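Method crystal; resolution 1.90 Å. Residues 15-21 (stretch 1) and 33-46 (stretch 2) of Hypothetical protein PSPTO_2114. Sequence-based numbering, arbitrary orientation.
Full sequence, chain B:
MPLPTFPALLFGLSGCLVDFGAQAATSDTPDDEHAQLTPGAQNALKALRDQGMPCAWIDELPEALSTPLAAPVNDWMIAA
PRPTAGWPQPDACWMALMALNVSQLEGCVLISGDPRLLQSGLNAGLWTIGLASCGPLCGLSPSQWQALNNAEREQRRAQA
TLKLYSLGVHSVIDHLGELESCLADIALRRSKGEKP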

# COMPACT_ATOMS: atom_id res chain seq x y z
N GLY B 15 18.92 14.01 5.56
CA GLY B 15 19.50 13.78 4.22
C GLY B 15 18.49 13.98 3.11
O GLY B 15 18.60 13.40 2.00
N CYS B 16 17.48 14.79 3.40
CA CYS B 16 16.44 15.01 2.41
C CYS B 16 15.80 16.39 2.61
O CYS B 16 16.12 17.31 1.86
CB CYS B 16 15.44 13.84 2.44
SG CYS B 16 14.01 14.01 1.39
N LEU B 17 14.92 16.55 3.60
CA LEU B 17 14.38 17.87 3.96
C LEU B 17 15.44 18.73 4.66
O LEU B 17 15.58 19.91 4.38
CB LEU B 17 13.15 17.71 4.87
CG LEU B 17 11.91 17.09 4.20
CD1 LEU B 17 10.89 16.71 5.28
CD2 LEU B 17 11.33 18.11 3.20
N VAL B 18 16.17 18.11 5.58
CA VAL B 18 17.13 18.82 6.41
C VAL B 18 18.39 17.95 6.45
O VAL B 18 18.41 16.87 5.85
CB VAL B 18 16.59 19.02 7.87
CG1 VAL B 18 15.37 19.98 7.92
CG2 VAL B 18 16.22 17.68 8.51
N ASP B 19 19.41 18.40 7.17
CA ASP B 19 20.57 17.55 7.47
C ASP B 19 21.30 17.04 6.21
O ASP B 19 21.48 15.82 6.00
CB ASP B 19 20.19 16.39 8.43
CG ASP B 19 21.41 15.63 8.92
OD1 ASP B 19 22.52 16.20 8.90
OD2 ASP B 19 21.27 14.47 9.31
N PHE B 20 21.71 17.97 5.36
CA PHE B 20 22.45 17.63 4.14
C PHE B 20 23.62 16.71 4.49
O PHE B 20 24.42 17.03 5.39
CB PHE B 20 22.96 18.93 3.51
CG PHE B 20 23.63 18.76 2.17
CD1 PHE B 20 22.92 19.01 0.99
CD2 PHE B 20 24.96 18.38 2.08
CE1 PHE B 20 23.53 18.90 -0.26
CE2 PHE B 20 25.59 18.23 0.81
CZ PHE B 20 24.86 18.49 -0.36
N GLY B 21 23.72 15.58 3.79
CA GLY B 21 24.77 14.60 4.07
C GLY B 21 24.51 13.65 5.23
O GLY B 21 25.43 12.93 5.63
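Stretch 2, residues 33-46: EHAQLTPGAQNALK

How does stretch 2 lie along stretch 1? It arrives as a loop, runs extended through Gln-36 to Thr-38, and enters a helix at Ala-41. A single beta bridge joins Val-18 to Leu-37, their CA atoms 4.1 Å apart. Thr-38 N donates to Leu-17 O at 2.9 Å, almost in line, and Asp-19 N donates to Gln-36 O at 3.2 Å. The register is antiparallel: as stretch 1 advances from Leu-17 to Asp-19, its partners step back from Thr-38 to Gln-36.

Why does Thr-38 take the p rotamer? Its CA-to-CB bond points toward stretch 1, and a chi1 of 61° places OG1 where it donates a short hydrogen bond to Cys-16 O, 2.5 Å away. The methyl CG2 then lies 3.7 Å from Val-18 O and at the edge of the Phe-20 ring. One side chain thus combines a polar anchor with an apolar contact.

What do the neighboring side chains do? Val-18, with chi1 at -67° (m), brings CG1 to 3.8 Å from Leu-37 CD2 and 3.5 Å from Ala-35 O. Although CA-to-CB of Leu-37 points away overall, its m,t conformation still lets CD2 reach that valine. Phe-20 is t, and its CD1 packs 3.7 Å from Pro-39 CD. A water also links the two stretches here, accepting from Phe-20 N at 2.9 Å and donating to Gln-36 O at 2.8 Å.

How does the helix join the contact? A type II turn from Thr-38 to Ala-41, closed by Ala-41 N to Thr-38 O at 3.0 Å, leads into it, with Gly-40 at the N-cap. Leu-17 starts out pointing away, but its m,t side chain brings its end nearer, so that CD2 meets Leu-45 CD2, also from an m,t leucine, at 4.1 Å.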

# COMPACT_ATOMS: atom_id res chain seq x y z
N GLU B 33 23.10 22.48 13.79
CA GLU B 33 23.54 22.70 12.41
C GLU B 33 22.83 21.75 11.44
O GLU B 33 22.61 22.10 10.29
CB GLU B 33 25.06 22.54 12.25
CG GLU B 33 25.87 23.77 12.67
CD GLU B 33 27.37 23.56 12.52
OE1 GLU B 33 27.81 22.49 12.01
OE2 GLU B 33 28.10 24.49 12.92
N HIS B 34 22.48 20.56 11.91
CA HIS B 34 21.87 19.54 11.07
C HIS B 34 20.41 19.90 10.69
O HIS B 34 19.85 19.36 9.72
CB HIS B 34 21.86 18.20 11.82
CG HIS B 34 23.22 17.67 12.18
ND1 HIS B 34 23.38 16.55 12.96
CD2 HIS B 34 24.46 18.08 11.85
CE1 HIS B 34 24.67 16.29 13.09
NE2 HIS B 34 25.35 17.20 12.42
N ALA B 35 19.79 20.78 11.46
CA ALA B 35 18.42 21.16 11.17
C ALA B 35 18.29 22.15 9.98
O ALA B 35 17.17 22.49 9.57
CB ALA B 35 17.72 21.70 12.44
N GLN B 36 19.42 22.59 9.41
CA GLN B 36 19.38 23.48 8.25
C GLN B 36 18.64 22.72 7.14
O GLN B 36 18.92 21.54 6.89
CB GLN B 36 20.80 23.85 7.78
CG GLN B 36 20.86 24.77 6.52
CD GLN B 36 22.30 24.98 6.03
OE1 GLN B 36 23.25 24.68 6.73
NE2 GLN B 36 22.45 25.48 4.82
N LEU B 37 17.65 23.37 6.53
CA LEU B 37 17.02 22.80 5.32
C LEU B 37 17.99 22.61 4.15
O LEU B 37 18.91 23.40 3.96
CB LEU B 37 15.88 23.72 4.87
CG LEU B 37 14.72 23.80 5.85
CD1 LEU B 37 13.97 25.15 5.67
CD2 LEU B 37 13.77 22.63 5.68
N THR B 38 17.76 21.56 3.36
CA THR B 38 18.58 21.28 2.17
C THR B 38 18.33 22.31 1.03
O THR B 38 17.29 22.98 1.02
CB THR B 38 18.38 19.83 1.64
OG1 THR B 38 17.02 19.62 1.27
CG2 THR B 38 18.82 18.81 2.70
N PRO B 39 19.30 22.45 0.12
CA PRO B 39 19.17 23.48 -0.92
C PRO B 39 17.85 23.35 -1.72
O PRO B 39 17.49 22.26 -2.16
CB PRO B 39 20.39 23.24 -1.81
CG PRO B 39 21.42 22.64 -0.90
CD PRO B 39 20.60 21.74 0.01
N GLY B 40 17.13 24.46 -1.85
CA GLY B 40 15.87 24.47 -2.60
C GLY B 40 14.64 24.07 -1.80
O GLY B 40 13.53 24.21 -2.30
N ALA B 41 14.84 23.59 -0.55
CA ALA B 41 13.71 23.10 0.27
C ALA B 41 12.68 24.20 0.56
O ALA B 41 11.48 23.96 0.45
CB ALA B 41 14.22 22.46 1.63
N GLN B 42 13.14 25.41 0.93
CA GLN B 42 12.21 26.51 1.24
C GLN B 42 11.28 26.80 0.07
O GLN B 42 10.09 27.01 0.25
CB GLN B 42 12.95 27.79 1.63
CG GLN B 42 13.73 27.72 2.96
CD GLN B 42 15.18 27.29 2.80
OE1 GLN B 42 15.50 26.38 2.04
NE2 GLN B 42 16.07 27.96 3.52
N ASN B 43 11.86 26.83 -1.13
CA ASN B 43 11.14 27.07 -2.38
C ASN B 43 10.10 25.94 -2.62
O ASN B 43 8.89 26.21 -2.80
CB ASN B 43 12.18 27.17 -3.52
CG ASN B 43 11.60 27.63 -4.85
OD1 ASN B 43 10.56 27.15 -5.28
ND2 ASN B 43 12.31 28.55 -5.52
N ALA B 44 10.57 24.68 -2.62
CA ALA B 44 9.64 23.55 -2.84
C ALA B 44 8.53 23.52 -1.79
O ALA B 44 7.35 23.30 -2.12
CB ALA B 44 10.41 22.21 -2.84
N LEU B 45 8.89 23.72 -0.52
CA LEU B 45 7.93 23.57 0.58
C LEU B 45 6.92 24.71 0.64
O LEU B 45 5.79 24.49 1.07
CB LEU B 45 8.63 23.39 1.91
CG LEU B 45 9.49 22.12 2.03
CD1 LEU B 45 10.14 22.13 3.41
CD2 LEU B 45 8.67 20.84 1.80
N LYS B 46 7.30 25.92 0.22
CA LYS B 46 6.30 27.00 0.12
C LYS B 46 5.20 26.64 -0.86
O LYS B 46 4.03 26.77 -0.50
CB LYS B 46 6.90 28.36 -0.25
CG LYS B 46 5.78 29.38 -0.51
CD LYS B 46 6.28 30.81 -0.55
CE LYS B 46 5.08 31.74 -0.90
NZ LYS B 46 4.11 31.81 0.22
O HOH W 1 21.37 20.78 5.89